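Pyroglutamyl-peptidase I (PDB 6LTQ) probably removes pyroglutamyl residues from the N-terminus of peptides as a pyrrolidone carboxyl peptidase of a thermophilic, keratin-degrading bacterium. Local coordinates at residues I90-V95 with K132-L137; K141-F146 with V210-E215; S16-G21 with E68-N73; F22-G27 with P32-V37. All blocks are in the same frame, centred on the assembly; numbering follows the deposited sequence.

Interaction 1. Residues I90-V95 with K132-L137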
loop_
_atom_site.group_PDB
_atom_site.type_symbol
_atom_site.label_atom_id
_atom_site.label_comp_id
_atom_site.label_asym_id
_atom_site.label_seq_id
_atom_site.Cartn_x
_atom_site.Cartn_y
_atom_site.Cartn_z
ATOM N N ILE D 90 -5.725 -12.191 -9.210
ATOM C CA ILE D 90 -6.090 -13.552 -8.829
ATOM C C ILE D 90 -5.030 -14.071 -7.852
ATOM O O ILE D 90 -3.855 -14.179 -8.192
ATOM C CB ILE D 90 -6.212 -14.455 -10.066
ATOM C CG1 ILE D 90 -7.241 -13.879 -11.071
ATOM C CG2 ILE D 90 -6.560 -15.861 -9.652
ATOM C CD1 ILE D 90 -8.662 -13.686 -10.525
ATOM N N ARG D 91 -5.454 -14.354 -6.626
ATOM C CA ARG D 91 -4.528 -14.633 -5.532
ATOM C C ARG D 91 -4.553 -16.132 -5.223
ATOM O O ARG D 91 -5.440 -16.627 -4.513
ATOM C CB ARG D 91 -4.889 -13.779 -4.324
ATOM C CG ARG D 91 -4.044 -14.019 -3.100
ATOM C CD ARG D 91 -4.328 -12.954 -2.057
ATOM N NE ARG D 91 -4.166 -13.458 -0.698
ATOM C CZ ARG D 91 -4.233 -12.691 0.386
ATOM N NH1 ARG D 91 -4.091 -13.237 1.590
ATOM N NH2 ARG D 91 -4.431 -11.374 0.263
ATOM N N LEU D 92 -3.574 -16.841 -5.762
ATOM C CA LEU D 92 -3.488 -18.287 -5.619
ATOM C C LEU D 92 -2.803 -18.621 -4.300
ATOM O O LEU D 92 -1.642 -18.247 -4.078
ATOM C CB LEU D 92 -2.719 -18.878 -6.800
ATOM C CG LEU D 92 -3.278 -18.351 -8.121
ATOM C CD1 LEU D 92 -2.265 -18.504 -9.211
ATOM C CD2 LEU D 92 -4.581 -19.087 -8.505
ATOM N N GLU D 93 -3.515 -19.330 -3.430
ATOM C CA GLU D 93 -3.043 -19.589 -2.073
ATOM C C GLU D 93 -2.303 -20.920 -2.003
ATOM O O GLU D 93 -2.859 -21.975 -2.330
ATOM C CB GLU D 93 -4.217 -19.571 -1.098
ATOM C CG GLU D 93 -4.926 -18.223 -1.030
ATOM C CD GLU D 93 -4.102 -17.125 -0.352
ATOM O OE1 GLU D 93 -2.953 -17.388 0.089
ATOM O OE2 GLU D 93 -4.635 -15.999 -0.218
ATOM N N ARG D 94 -1.055 -20.877 -1.543
ATOM C CA ARG D 94 -0.251 -22.082 -1.487
ATOM C C ARG D 94 -0.296 -22.773 -0.137
ATOM O O ARG D 94 0.041 -23.964 -0.063
ATOM C CB ARG D 94 1.210 -21.746 -1.833
ATOM C CG ARG D 94 2.063 -22.944 -2.168
ATOM C CD ARG D 94 3.355 -22.551 -2.812
ATOM N NE ARG D 94 4.035 -23.713 -3.388
ATOM C CZ ARG D 94 5.131 -23.651 -4.134
ATOM N NH1 ARG D 94 5.696 -22.478 -4.407
ATOM N NH2 ARG D 94 5.659 -24.770 -4.625
ATOM N N VAL D 95 -0.651 -22.056 0.934
ATOM C CA VAL D 95 -0.462 -22.530 2.307
ATOM C C VAL D 95 -1.777 -22.436 3.062
ATOM O O VAL D 95 -2.418 -21.377 3.065
ATOM C CB VAL D 95 0.603 -21.704 3.058
ATOM C CG1 VAL D 95 0.686 -22.138 4.529
ATOM C CG2 VAL D 95 1.946 -21.821 2.381
ATOM N N LYS D 132 2.591 -22.594 -9.347
ATOM C CA LYS D 132 3.294 -21.612 -10.169
ATOM C C LYS D 132 2.864 -21.709 -11.623
ATOM O O LYS D 132 2.786 -20.689 -12.328
ATOM C CB LYS D 132 4.812 -21.807 -10.073
ATOM C CG LYS D 132 5.382 -21.617 -8.685
ATOM C CD LYS D 132 5.270 -20.192 -8.205
ATOM C CE LYS D 132 6.555 -19.444 -8.498
ATOM N NZ LYS D 132 7.735 -20.260 -8.109
ATOM N N ALA D 133 2.571 -22.925 -12.089
ATOM C CA ALA D 133 2.077 -23.089 -13.449
ATOM C C ALA D 133 0.690 -22.471 -13.626
ATOM O O ALA D 133 0.383 -21.955 -14.710
ATOM C CB ALA D 133 2.065 -24.578 -13.830
ATOM N N VAL D 134 -0.164 -22.518 -12.601
ATOM C CA VAL D 134 -1.450 -21.828 -12.694
ATOM C C VAL D 134 -1.218 -20.327 -12.861
ATOM O O VAL D 134 -1.779 -19.689 -13.757
ATOM C CB VAL D 134 -2.322 -22.115 -11.459
ATOM C CG1 VAL D 134 -3.704 -21.435 -11.598
ATOM C CG2 VAL D 134 -2.487 -23.612 -11.231
ATOM N N ALA D 135 -0.362 -19.760 -12.004
ATOM C CA ALA D 135 -0.076 -18.326 -12.075
ATOM C C ALA D 135 0.507 -17.959 -13.422
ATOM O O ALA D 135 0.137 -16.936 -14.011
ATOM C CB ALA D 135 0.885 -17.916 -10.953
ATOM N N GLU D 136 1.408 -18.792 -13.939
ATOM C CA GLU D 136 2.029 -18.481 -15.215
ATOM C C GLU D 136 1.014 -18.546 -16.352
ATOM O O GLU D 136 1.050 -17.716 -17.262
ATOM C CB GLU D 136 3.195 -19.430 -15.468
ATOM C CG GLU D 136 4.534 -18.810 -15.125
ATOM C CD GLU D 136 4.961 -17.774 -16.162
ATOM O OE1 GLU D 136 5.928 -18.038 -16.907
ATOM O OE2 GLU D 136 4.325 -16.699 -16.229
ATOM N N LEU D 137 0.091 -19.509 -16.304
ATOM C CA LEU D 137 -0.953 -19.603 -17.326
ATOM C C LEU D 137 -1.842 -18.371 -17.325
ATOM O O LEU D 137 -2.136 -17.798 -18.385
ATOM C CB LEU D 137 -1.818 -20.845 -17.101
ATOM C CG LEU D 137 -2.813 -21.087 -18.248
ATOM C CD1 LEU D 137 -2.741 -22.541 -18.695
ATOM C CD2 LEU D 137 -4.215 -20.735 -17.860
#

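Interaction 2. Residues K141-F146 with V210-E215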
loop_
_atom_site.group_PDB
_atom_site.type_symbol
_atom_site.label_atom_id
_atom_site.label_comp_id
_atom_site.label_asym_id
_atom_site.label_seq_id
_atom_site.Cartn_x
_atom_site.Cartn_y
_atom_site.Cartn_z
ATOM N N LYS D 141 -2.215 -15.387 -20.285
ATOM C CA LYS D 141 -3.530 -15.013 -20.802
ATOM C C LYS D 141 -3.943 -13.588 -20.411
ATOM O O LYS D 141 -5.137 -13.248 -20.485
ATOM C CB LYS D 141 -4.604 -15.973 -20.282
ATOM C CG LYS D 141 -4.354 -17.433 -20.663
ATOM C CD LYS D 141 -4.488 -17.639 -22.167
ATOM C CE LYS D 141 -4.234 -19.107 -22.505
ATOM N NZ LYS D 141 -4.512 -19.417 -23.929
ATOM N N LYS D 142 -2.991 -12.785 -19.926
ATOM C CA LYS D 142 -3.164 -11.353 -19.642
ATOM C C LYS D 142 -4.043 -11.082 -18.423
ATOM O O LYS D 142 -4.713 -10.043 -18.346
ATOM C CB LYS D 142 -3.708 -10.597 -20.860
ATOM C CG LYS D 142 -2.870 -10.810 -22.132
ATOM C CD LYS D 142 -3.439 -9.996 -23.281
ATOM C CE LYS D 142 -2.816 -10.411 -24.601
ATOM N NZ LYS D 142 -1.345 -10.216 -24.594
ATOM N N ILE D 143 -4.051 -11.992 -17.459
ATOM C CA ILE D 143 -4.827 -11.816 -16.239
ATOM C C ILE D 143 -3.862 -11.651 -15.075
ATOM O O ILE D 143 -3.057 -12.560 -14.808
ATOM C CB ILE D 143 -5.789 -12.992 -16.006
ATOM C CG1 ILE D 143 -6.725 -13.151 -17.216
ATOM C CG2 ILE D 143 -6.597 -12.763 -14.753
ATOM C CD1 ILE D 143 -7.777 -14.268 -17.056
ATOM N N PRO D 144 -3.921 -10.554 -14.321
ATOM C CA PRO D 144 -3.061 -10.412 -13.136
ATOM C C PRO D 144 -3.293 -11.549 -12.145
ATOM O O PRO D 144 -4.430 -11.869 -11.799
ATOM C CB PRO D 144 -3.482 -9.056 -12.543
ATOM C CG PRO D 144 -4.051 -8.308 -13.706
ATOM C CD PRO D 144 -4.717 -9.342 -14.593
ATOM N N ALA D 145 -2.202 -12.164 -11.693
ATOM C CA ALA D 145 -2.304 -13.330 -10.828
ATOM C C ALA D 145 -0.983 -13.501 -10.109
ATOM O O ALA D 145 0.072 -13.132 -10.635
ATOM C CB ALA D 145 -2.653 -14.614 -11.610
ATOM N N PHE D 146 -1.045 -14.032 -8.893
ATOM C CA PHE D 146 0.194 -14.213 -8.152
ATOM C C PHE D 146 -0.022 -15.261 -7.073
ATOM O O PHE D 146 -1.155 -15.629 -6.738
ATOM C CB PHE D 146 0.684 -12.880 -7.544
ATOM C CG PHE D 146 -0.390 -12.115 -6.816
ATOM C CD1 PHE D 146 -0.649 -12.355 -5.473
ATOM C CD2 PHE D 146 -1.151 -11.160 -7.488
ATOM C CE1 PHE D 146 -1.639 -11.633 -4.789
ATOM C CE2 PHE D 146 -2.172 -10.453 -6.816
ATOM C CZ PHE D 146 -2.404 -10.684 -5.476
ATOM N N VAL D 210 -11.179 -18.170 -13.471
ATOM C CA VAL D 210 -11.547 -19.465 -12.914
ATOM C C VAL D 210 -11.871 -20.446 -14.035
ATOM O O VAL D 210 -11.524 -21.634 -13.959
ATOM C CB VAL D 210 -12.709 -19.303 -11.922
ATOM C CG1 VAL D 210 -13.196 -20.673 -11.437
ATOM C CG2 VAL D 210 -12.245 -18.441 -10.722
ATOM N N ARG D 211 -12.517 -19.959 -15.100
ATOM C CA ARG D 211 -12.788 -20.789 -16.278
ATOM C C ARG D 211 -11.499 -21.352 -16.851
ATOM O O ARG D 211 -11.397 -22.554 -17.122
ATOM C CB ARG D 211 -13.589 -19.948 -17.283
ATOM C CG ARG D 211 -14.103 -20.620 -18.568
ATOM C CD ARG D 211 -13.981 -19.811 -19.810
ATOM N NE ARG D 211 -14.710 -18.545 -19.674
ATOM C CZ ARG D 211 -14.911 -17.595 -20.597
ATOM N NH1 ARG D 211 -14.658 -17.779 -21.883
ATOM N NH2 ARG D 211 -15.593 -16.473 -20.222
ATOM N N LEU D 212 -10.471 -20.514 -16.944
ATOM C CA LEU D 212 -9.197 -20.962 -17.489
ATOM C C LEU D 212 -8.526 -22.001 -16.600
ATOM O O LEU D 212 -7.815 -22.883 -17.100
ATOM C CB LEU D 212 -8.256 -19.774 -17.706
ATOM C CG LEU D 212 -8.536 -18.905 -18.937
ATOM C CD1 LEU D 212 -7.866 -17.522 -18.803
ATOM C CD2 LEU D 212 -8.071 -19.626 -20.207
ATOM N N ILE D 213 -8.663 -21.870 -15.278
ATOM C CA ILE D 213 -8.095 -22.883 -14.394
ATOM C C ILE D 213 -8.780 -24.225 -14.641
ATOM O O ILE D 213 -8.127 -25.267 -14.783
ATOM C CB ILE D 213 -8.211 -22.459 -12.921
ATOM C CG1 ILE D 213 -7.374 -21.196 -12.625
ATOM C CG2 ILE D 213 -7.769 -23.615 -12.008
ATOM C CD1 ILE D 213 -7.667 -20.610 -11.254
ATOM N N LEU D 214 -10.114 -24.205 -14.707
ATOM C CA LEU D 214 -10.875 -25.432 -14.935
ATOM C C LEU D 214 -10.551 -26.040 -16.290
ATOM O O LEU D 214 -10.404 -27.264 -16.408
ATOM C CB LEU D 214 -12.368 -25.143 -14.829
ATOM C CG LEU D 214 -12.882 -24.798 -13.434
ATOM C CD1 LEU D 214 -14.294 -24.212 -13.512
ATOM C CD2 LEU D 214 -12.813 -26.009 -12.478
ATOM N N GLU D 215 -10.409 -25.204 -17.326
ATOM C CA GLU D 215 -10.133 -25.723 -18.662
ATOM C C GLU D 215 -8.751 -26.348 -18.776
ATOM O O GLU D 215 -8.540 -27.178 -19.664
ATOM C CB GLU D 215 -10.241 -24.618 -19.717
ATOM C CG GLU D 215 -11.646 -24.245 -20.121
ATOM C CD GLU D 215 -11.671 -23.072 -21.092
ATOM O OE1 GLU D 215 -10.586 -22.560 -21.433
ATOM O OE2 GLU D 215 -12.774 -22.619 -21.459
#

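Interaction 3. Residues S16-G21 with E68-N73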
loop_
_atom_site.group_PDB
_atom_site.type_symbol
_atom_site.label_atom_id
_atom_site.label_comp_id
_atom_site.label_asym_id
_atom_site.label_seq_id
_atom_site.Cartn_x
_atom_site.Cartn_y
_atom_site.Cartn_z
ATOM N N SER D 16 -13.557 -35.341 -11.422
ATOM C CA SER D 16 -14.670 -34.754 -10.690
ATOM C C SER D 16 -14.135 -33.577 -9.876
ATOM O O SER D 16 -13.251 -33.753 -9.026
ATOM C CB SER D 16 -15.353 -35.775 -9.784
ATOM O OG SER D 16 -14.438 -36.324 -8.852
ATOM N N VAL D 17 -14.669 -32.388 -10.134
ATOM C CA VAL D 17 -14.166 -31.144 -9.558
ATOM C C VAL D 17 -15.251 -30.521 -8.702
ATOM O O VAL D 17 -16.373 -30.306 -9.177
ATOM C CB VAL D 17 -13.723 -30.178 -10.669
ATOM C CG1 VAL D 17 -13.354 -28.825 -10.091
ATOM C CG2 VAL D 17 -12.575 -30.795 -11.443
ATOM N N LEU D 18 -14.909 -30.195 -7.444
ATOM C CA LEU D 18 -15.800 -29.465 -6.551
ATOM C C LEU D 18 -15.360 -28.006 -6.548
ATOM O O LEU D 18 -14.224 -27.701 -6.166
ATOM C CB LEU D 18 -15.770 -30.044 -5.142
ATOM C CG LEU D 18 -16.545 -29.231 -4.115
ATOM C CD1 LEU D 18 -18.017 -29.086 -4.527
ATOM C CD2 LEU D 18 -16.423 -29.827 -2.706
ATOM N N LEU D 19 -16.230 -27.126 -7.042
ATOM C CA LEU D 19 -16.014 -25.683 -7.059
ATOM C C LEU D 19 -16.891 -25.046 -5.997
ATOM O O LEU D 19 -18.122 -25.153 -6.058
ATOM C CB LEU D 19 -16.334 -25.104 -8.438
ATOM C CG LEU D 19 -16.110 -23.605 -8.620
ATOM C CD1 LEU D 19 -14.586 -23.313 -8.650
ATOM C CD2 LEU D 19 -16.787 -23.146 -9.904
ATOM N N THR D 20 -16.270 -24.397 -5.015
ATOM C CA THR D 20 -17.030 -23.810 -3.923
ATOM C C THR D 20 -16.846 -22.300 -3.876
ATOM O O THR D 20 -15.825 -21.759 -4.317
ATOM C CB THR D 20 -16.637 -24.426 -2.566
ATOM O OG1 THR D 20 -15.324 -23.989 -2.206
ATOM C CG2 THR D 20 -16.643 -25.950 -2.646
ATOM N N GLY D 21 -17.853 -21.624 -3.318
ATOM C CA GLY D 21 -17.788 -20.219 -3.027
ATOM C C GLY D 21 -18.369 -20.005 -1.626
ATOM O O GLY D 21 -18.794 -20.963 -0.983
ATOM N N GLU D 68 -20.317 -32.702 4.665
ATOM C CA GLU D 68 -21.544 -33.364 4.240
ATOM C C GLU D 68 -21.522 -33.607 2.741
ATOM O O GLU D 68 -21.923 -34.679 2.273
ATOM C CB GLU D 68 -22.746 -32.492 4.634
ATOM C CG GLU D 68 -24.126 -32.949 4.155
ATOM C CD GLU D 68 -25.239 -31.920 4.453
ATOM O OE1 GLU D 68 -25.070 -30.710 4.153
ATOM O OE2 GLU D 68 -26.290 -32.323 5.001
ATOM N N TYR D 69 -20.976 -32.654 1.978
ATOM C CA TYR D 69 -20.859 -32.860 0.539
ATOM C C TYR D 69 -19.790 -33.886 0.228
ATOM O O TYR D 69 -19.973 -34.727 -0.660
ATOM C CB TYR D 69 -20.553 -31.559 -0.201
ATOM C CG TYR D 69 -20.900 -31.662 -1.671
ATOM C CD1 TYR D 69 -20.026 -32.252 -2.585
ATOM C CD2 TYR D 69 -22.126 -31.207 -2.137
ATOM C CE1 TYR D 69 -20.365 -32.365 -3.936
ATOM C CE2 TYR D 69 -22.473 -31.318 -3.473
ATOM C CZ TYR D 69 -21.596 -31.896 -4.370
ATOM O OH TYR D 69 -21.961 -31.996 -5.703
ATOM N N TYR D 70 -18.656 -33.831 0.934
ATOM C CA TYR D 70 -17.629 -34.841 0.703
ATOM C C TYR D 70 -18.161 -36.237 1.010
ATOM O O TYR D 70 -17.788 -37.198 0.318
ATOM C CB TYR D 70 -16.368 -34.564 1.536
ATOM C CG TYR D 70 -15.365 -33.583 0.945
ATOM C CD1 TYR D 70 -15.000 -33.621 -0.404
ATOM C CD2 TYR D 70 -14.777 -32.627 1.757
ATOM C CE1 TYR D 70 -14.076 -32.710 -0.926
ATOM C CE2 TYR D 70 -13.857 -31.717 1.248
ATOM C CZ TYR D 70 -13.508 -31.760 -0.086
ATOM O OH TYR D 70 -12.592 -30.840 -0.563
ATOM N N LYS D 71 -18.985 -36.394 2.072
ATOM C CA LYS D 71 -19.538 -37.735 2.238
ATOM C C LYS D 71 -20.529 -38.124 1.157
ATOM O O LYS D 71 -20.568 -39.296 0.772
ATOM C CB LYS D 71 -20.121 -38.063 3.598
ATOM C CG LYS D 71 -19.661 -39.516 3.625
ATOM C CD LYS D 71 -19.363 -40.403 4.743
ATOM C CE LYS D 71 -20.154 -40.412 6.008
ATOM N NZ LYS D 71 -19.553 -41.723 6.566
ATOM N N THR D 72 -21.266 -37.203 0.579
ATOM C CA THR D 72 -22.324 -37.685 -0.305
ATOM C C THR D 72 -21.954 -37.678 -1.796
ATOM O O THR D 72 -22.775 -38.082 -2.633
ATOM C CB THR D 72 -23.623 -36.918 -0.001
ATOM O OG1 THR D 72 -23.400 -35.514 -0.155
ATOM C CG2 THR D 72 -23.994 -37.203 1.477
ATOM N N ASN D 73 -20.740 -37.248 -2.147
ATOM C CA ASN D 73 -20.259 -37.248 -3.525
ATOM C C ASN D 73 -18.768 -37.566 -3.540
ATOM O O ASN D 73 -18.062 -37.339 -2.551
ATOM C CB ASN D 73 -20.519 -35.904 -4.218
ATOM C CG ASN D 73 -21.924 -35.362 -3.960
ATOM O OD1 ASN D 73 -22.208 -34.807 -2.889
ATOM N ND2 ASN D 73 -22.805 -35.505 -4.949
#

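Interaction 4. Residues F22-G27 with P32-V37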
loop_
_atom_site.group_PDB
_atom_site.type_symbol
_atom_site.label_atom_id
_atom_site.label_comp_id
_atom_site.label_asym_id
_atom_site.label_seq_id
_atom_site.Cartn_x
_atom_site.Cartn_y
_atom_site.Cartn_z
ATOM N N PHE D 22 -18.378 -18.754 -1.210
ATOM C CA PHE D 22 -18.908 -18.389 0.098
ATOM C C PHE D 22 -20.020 -17.360 -0.040
ATOM O O PHE D 22 -20.046 -16.555 -0.981
ATOM C CB PHE D 22 -17.818 -17.835 0.998
ATOM C CG PHE D 22 -16.893 -18.895 1.531
ATOM C CD1 PHE D 22 -17.275 -19.692 2.600
ATOM C CD2 PHE D 22 -15.651 -19.109 0.949
ATOM C CE1 PHE D 22 -16.433 -20.669 3.090
ATOM C CE2 PHE D 22 -14.795 -20.087 1.445
ATOM C CZ PHE D 22 -15.181 -20.865 2.514
ATOM N N GLU D 23 -20.936 -17.398 0.923
ATOM C CA GLU D 23 -21.991 -16.410 1.032
ATOM C C GLU D 23 -21.411 -15.037 1.380
ATOM O O GLU D 23 -20.255 -14.928 1.801
ATOM C CB GLU D 23 -22.999 -16.868 2.090
ATOM C CG GLU D 23 -23.530 -18.259 1.773
ATOM C CD GLU D 23 -24.522 -18.811 2.797
ATOM O OE1 GLU D 23 -24.632 -18.261 3.915
ATOM O OE2 GLU D 23 -25.196 -19.811 2.464
ATOM N N PRO D 24 -22.183 -13.969 1.178
ATOM C CA PRO D 24 -21.715 -12.641 1.591
ATOM C C PRO D 24 -21.515 -12.574 3.098
ATOM O O PRO D 24 -22.160 -13.296 3.867
ATOM C CB PRO D 24 -22.845 -11.702 1.141
ATOM C CG PRO D 24 -23.611 -12.497 0.090
ATOM C CD PRO D 24 -23.503 -13.917 0.515
ATOM N N PHE D 25 -20.609 -11.692 3.512
ATOM C CA PHE D 25 -20.271 -11.530 4.919
ATOM C C PHE D 25 -19.679 -10.143 5.134
ATOM O O PHE D 25 -19.373 -9.416 4.184
ATOM C CB PHE D 25 -19.296 -12.613 5.392
ATOM C CG PHE D 25 -17.905 -12.446 4.846
ATOM C CD1 PHE D 25 -17.612 -12.852 3.553
ATOM C CD2 PHE D 25 -16.904 -11.863 5.615
ATOM C CE1 PHE D 25 -16.330 -12.690 3.032
ATOM C CE2 PHE D 25 -15.622 -11.699 5.105
ATOM C CZ PHE D 25 -15.337 -12.117 3.808
ATOM N N GLY D 26 -19.533 -9.778 6.407
ATOM C CA GLY D 26 -18.875 -8.528 6.745
ATOM C C GLY D 26 -19.591 -7.284 6.267
ATOM O O GLY D 26 -18.946 -6.256 6.035
ATOM N N GLY D 27 -20.908 -7.351 6.090
ATOM C CA GLY D 27 -21.661 -6.214 5.621
ATOM C C GLY D 27 -21.804 -6.112 4.118
ATOM O O GLY D 27 -22.512 -5.214 3.641
ATOM N N PRO D 32 -17.905 -12.244 -4.529
ATOM C CA PRO D 32 -17.472 -12.676 -5.869
ATOM C C PRO D 32 -17.353 -14.185 -6.021
ATOM O O PRO D 32 -17.594 -14.701 -7.119
ATOM C CB PRO D 32 -16.105 -11.982 -6.043
ATOM C CG PRO D 32 -15.627 -11.735 -4.640
ATOM C CD PRO D 32 -16.882 -11.413 -3.860
ATOM N N SER D 33 -16.926 -14.906 -4.982
ATOM C CA SER D 33 -16.861 -16.364 -5.093
ATOM C C SER D 33 -18.242 -16.962 -5.376
ATOM O O SER D 33 -18.378 -17.836 -6.236
ATOM C CB SER D 33 -16.221 -16.986 -3.850
ATOM O OG SER D 33 -16.938 -16.721 -2.663
ATOM N N MET D 34 -19.265 -16.520 -4.645
ATOM C CA MET D 34 -20.621 -17.029 -4.883
ATOM C C MET D 34 -21.093 -16.698 -6.300
ATOM O O MET D 34 -21.631 -17.563 -7.004
ATOM C CB MET D 34 -21.576 -16.440 -3.835
ATOM C CG MET D 34 -23.072 -16.915 -3.879
ATOM S SD MET D 34 -23.913 -16.208 -2.448
ATOM C CE MET D 34 -25.622 -16.525 -2.901
ATOM N N ARG D 35 -20.860 -15.461 -6.760
ATOM C CA ARG D 35 -21.321 -15.087 -8.100
ATOM C C ARG D 35 -20.645 -15.910 -9.190
ATOM O O ARG D 35 -21.306 -16.329 -10.147
ATOM C CB ARG D 35 -21.077 -13.604 -8.365
ATOM C CG ARG D 35 -21.798 -12.695 -7.422
ATOM C CD ARG D 35 -23.203 -12.409 -7.903
ATOM N NE ARG D 35 -23.213 -11.857 -9.251
ATOM C CZ ARG D 35 -23.233 -10.556 -9.519
ATOM N NH1 ARG D 35 -23.247 -10.138 -10.780
ATOM N NH2 ARG D 35 -23.235 -9.672 -8.527
ATOM N N ILE D 36 -19.330 -16.149 -9.078
ATOM C CA ILE D 36 -18.631 -16.950 -10.089
ATOM C C ILE D 36 -19.162 -18.376 -10.103
ATOM O O ILE D 36 -19.311 -18.994 -11.167
ATOM C CB ILE D 36 -17.108 -16.951 -9.850
ATOM C CG1 ILE D 36 -16.498 -15.563 -10.022
ATOM C CG2 ILE D 36 -16.405 -17.951 -10.796
ATOM C CD1 ILE D 36 -14.996 -15.564 -9.686
ATOM N N VAL D 37 -19.387 -18.946 -8.916
ATOM C CA VAL D 37 -19.877 -20.316 -8.846
ATOM C C VAL D 37 -21.247 -20.410 -9.522
ATOM O O VAL D 37 -21.497 -21.321 -10.325
ATOM C CB VAL D 37 -19.929 -20.792 -7.382
ATOM C CG1 VAL D 37 -20.733 -22.102 -7.281
ATOM C CG2 VAL D 37 -18.515 -21.009 -6.819
#

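Interaction 1. Residues I90-V95 with K132-L137
Leu-92 carries the apolar part of this contact, setting both methyls of its fork against helix 131-140. Its CG is anti to the carbonyl carbon (chi1 -50°), which turns the fork to the helix. CD1 lies 3.6 Å from Ala-135 CB and equally near the backbone N of Ala-135, resting on backbone as much as on side chain. CD2 meets Val-134 CG1 at 4.0 Å, the two side chains crossing at a slant.

At one end of this patch two cationic chains run close. Arg-94 NH1 comes obliquely within 4.4 Å of Lys-132 CG and lies 4.8 Å from Lys-132 NZ. Their salt bridges go to the second subunit: both reach its Asp-114, which probably makes their closeness tolerable, and Lys-132 also bridges to its Asp-101.

Arg-91 and Glu-93, alternating with Leu-92, take no part in the helix contact. Arg-91 NE donates to Glu-93 OE2 in a 2.6 Å salt bridge, meeting the syn side of the carboxylate 31° out of its plane. Glu-93 OE2 also bonds to His-180 ND1, and OE1 to Ser-148 OG. This arrangement is consistent with the Glu-His-Cys triad of pyroglutamyl peptidases, to which the oxidised Cys-156 would belong.

Interaction 2. Residues K141-F146 with V210-E215
Lys-141 and Ile-143 both come down on a single methyl, CD1 of Leu-212. Following Lys-141 outward, CB is its first atom to touch, 3.9 Å from Leu-212 CD1, and CG keeps the same neighbour at 4.0 Å. At that point the chain bends (chi2 -67°) and then runs extended through CD and CE, so the apolar root lies across the leucine while the amine is carried on to NZ, at the exposed end of the residue. There NZ hydrogen-bonds a glycerol molecule, probably picked up from the crystallisation liquor.

Ile-143 reaches the methyl from deeper in the protein. Its outer arm is extended (chi2 -177°), which brings CD1 to 3.7 Å from Leu-212 CD1, the two side chains crossing at an angle. What lets two residues so close in sequence converge is the turn between them: Lys-142, with a positive phi of 72°, is the C-prime residue of a Schellman motif that ends helix 131-140, with Ile-143 N bonded back to Leu-138 O and Lys-142 N to Lys-139 O.

Ile-143, still in the loop, touches Ile-90 of strand 90-97 and packs on Leu-205, Lys-208 and Ala-209 of helix 203-215; the chain then enters strand 145-148. Helix 203-215 uses Val-210 and Leu-214 against helix 32-40 and strand 77-83, while Leu-212, on another side of it, meets the chain just past the end of helix 131-140.

Interaction 3. Residues S16-G21 with E68-N73
Leu-18 of strand 15-22 meets Tyr-69 and Tyr-70 of helix 59-72 in a beta-alpha-beta crossover. The helix joins the parallel strands 48-55 and 77-83, which flank strand 15-22 in the sheet, and it packs over that middle strand.

The contact itself is apolar. With CG anti to the backbone N (chi1 173°), Leu-18 stands out from the strand and divides its two methyls between the rings. CD1 lies over one face of Tyr-69, 4.1 Å from Tyr-69 CE1, a leucine methyl on a ring face, and the leucine and the tyrosine run antiparallel past one another. CD2 approaches Tyr-70 CE1, also at 4.1 Å, but obliquely. The backbones stay well apart, with 9.2 Å between Leu-18 CA and Tyr-70 CA, so it is the side chains that bridge the layers. His-51 and Ile-75 also touch Leu-18.

The polar interactions lie round this apolar centre and tether the rings. Tyr-69 OH is hydrogen-bonded to His-51 ND1 on strand 48-55, and Tyr-70 OH to Ser-163 OG on helix 158-170, which probably limits how far either ring can swing off the leucine.

In the last turn of the helix, Thr-72 folds its hydroxyl back on the backbone: OG1 donates to Glu-68 O over 3.0 Å, meeting the oxygen at 136° to the C=O bond, 25° out of the carbonyl plane.

Interaction 4. Residues F22-G27 with P32-V37
A chi1 of 61° places OG of Ser-33 between its own backbone N and carbonyl carbon, turned to face Phe-22, while Met-34 takes the other course: CG is anti to its N (chi1 -177°) and the chain runs out straight to SD. The serine makes the polar link. Phe-22 N donates to Ser-33 OG at 2.9 Å along a nearly straight line (166°), and the same hydroxyl is bonded to Asn-31 OD1, so one oxygen serves two partners.

Met-34 crosses the loop residues that follow Phe-22. Met-34 CB is close to Phe-22 O at 3.2 Å, a tight approach to a carbonyl oxygen, and farther out SD reaches Pro-24 CD at 3.8 Å and Glu-23 CA at 4.0 Å. This is the beta-alpha connection at the C-terminal end of strand 15-22, where the chain leaves the sheet and returns as helix 32-40; the first turn of the helix packs back on the start of the loop. Putting an alanine at Ser-33 would probably leave the Phe-22 N-H without its acceptor and Asn-31 OD1 short of a partner.

Asn-31 has a second grip on the loop through ND2, bonded to Glu-23 O. Phe-22 CB still touches Ser-33 OG at 3.9 Å, but the side chain is directed away from the helix overall and touches Leu-55 and Ile-155, the neighbour in sequence of the oxidised Cys-156.

Interactions 1 and 3 are buried, each a leucine from the sheet packed under a helix, on opposite sides of the chain's centre; interaction 1 also carries Arg-94 and Lys-132 to acidic residues of the second subunit, while no other chain touches interaction 3. Interactions 2 and 4 are partly buried: one is apolar, whereas the other alone has a hydrogen bond between its segments. Interaction 1 uses helix 131-140, and interaction 2 the turn and strand that follow it; the two meet through backbone bonds of Ile-90 and Leu-92 with Phe-146. Interaction 4 is nested in the loop closed by interaction 3. Val-210 ties interaction 2 to Leu-19 and Ile-36, and Leu-214 to Val-17.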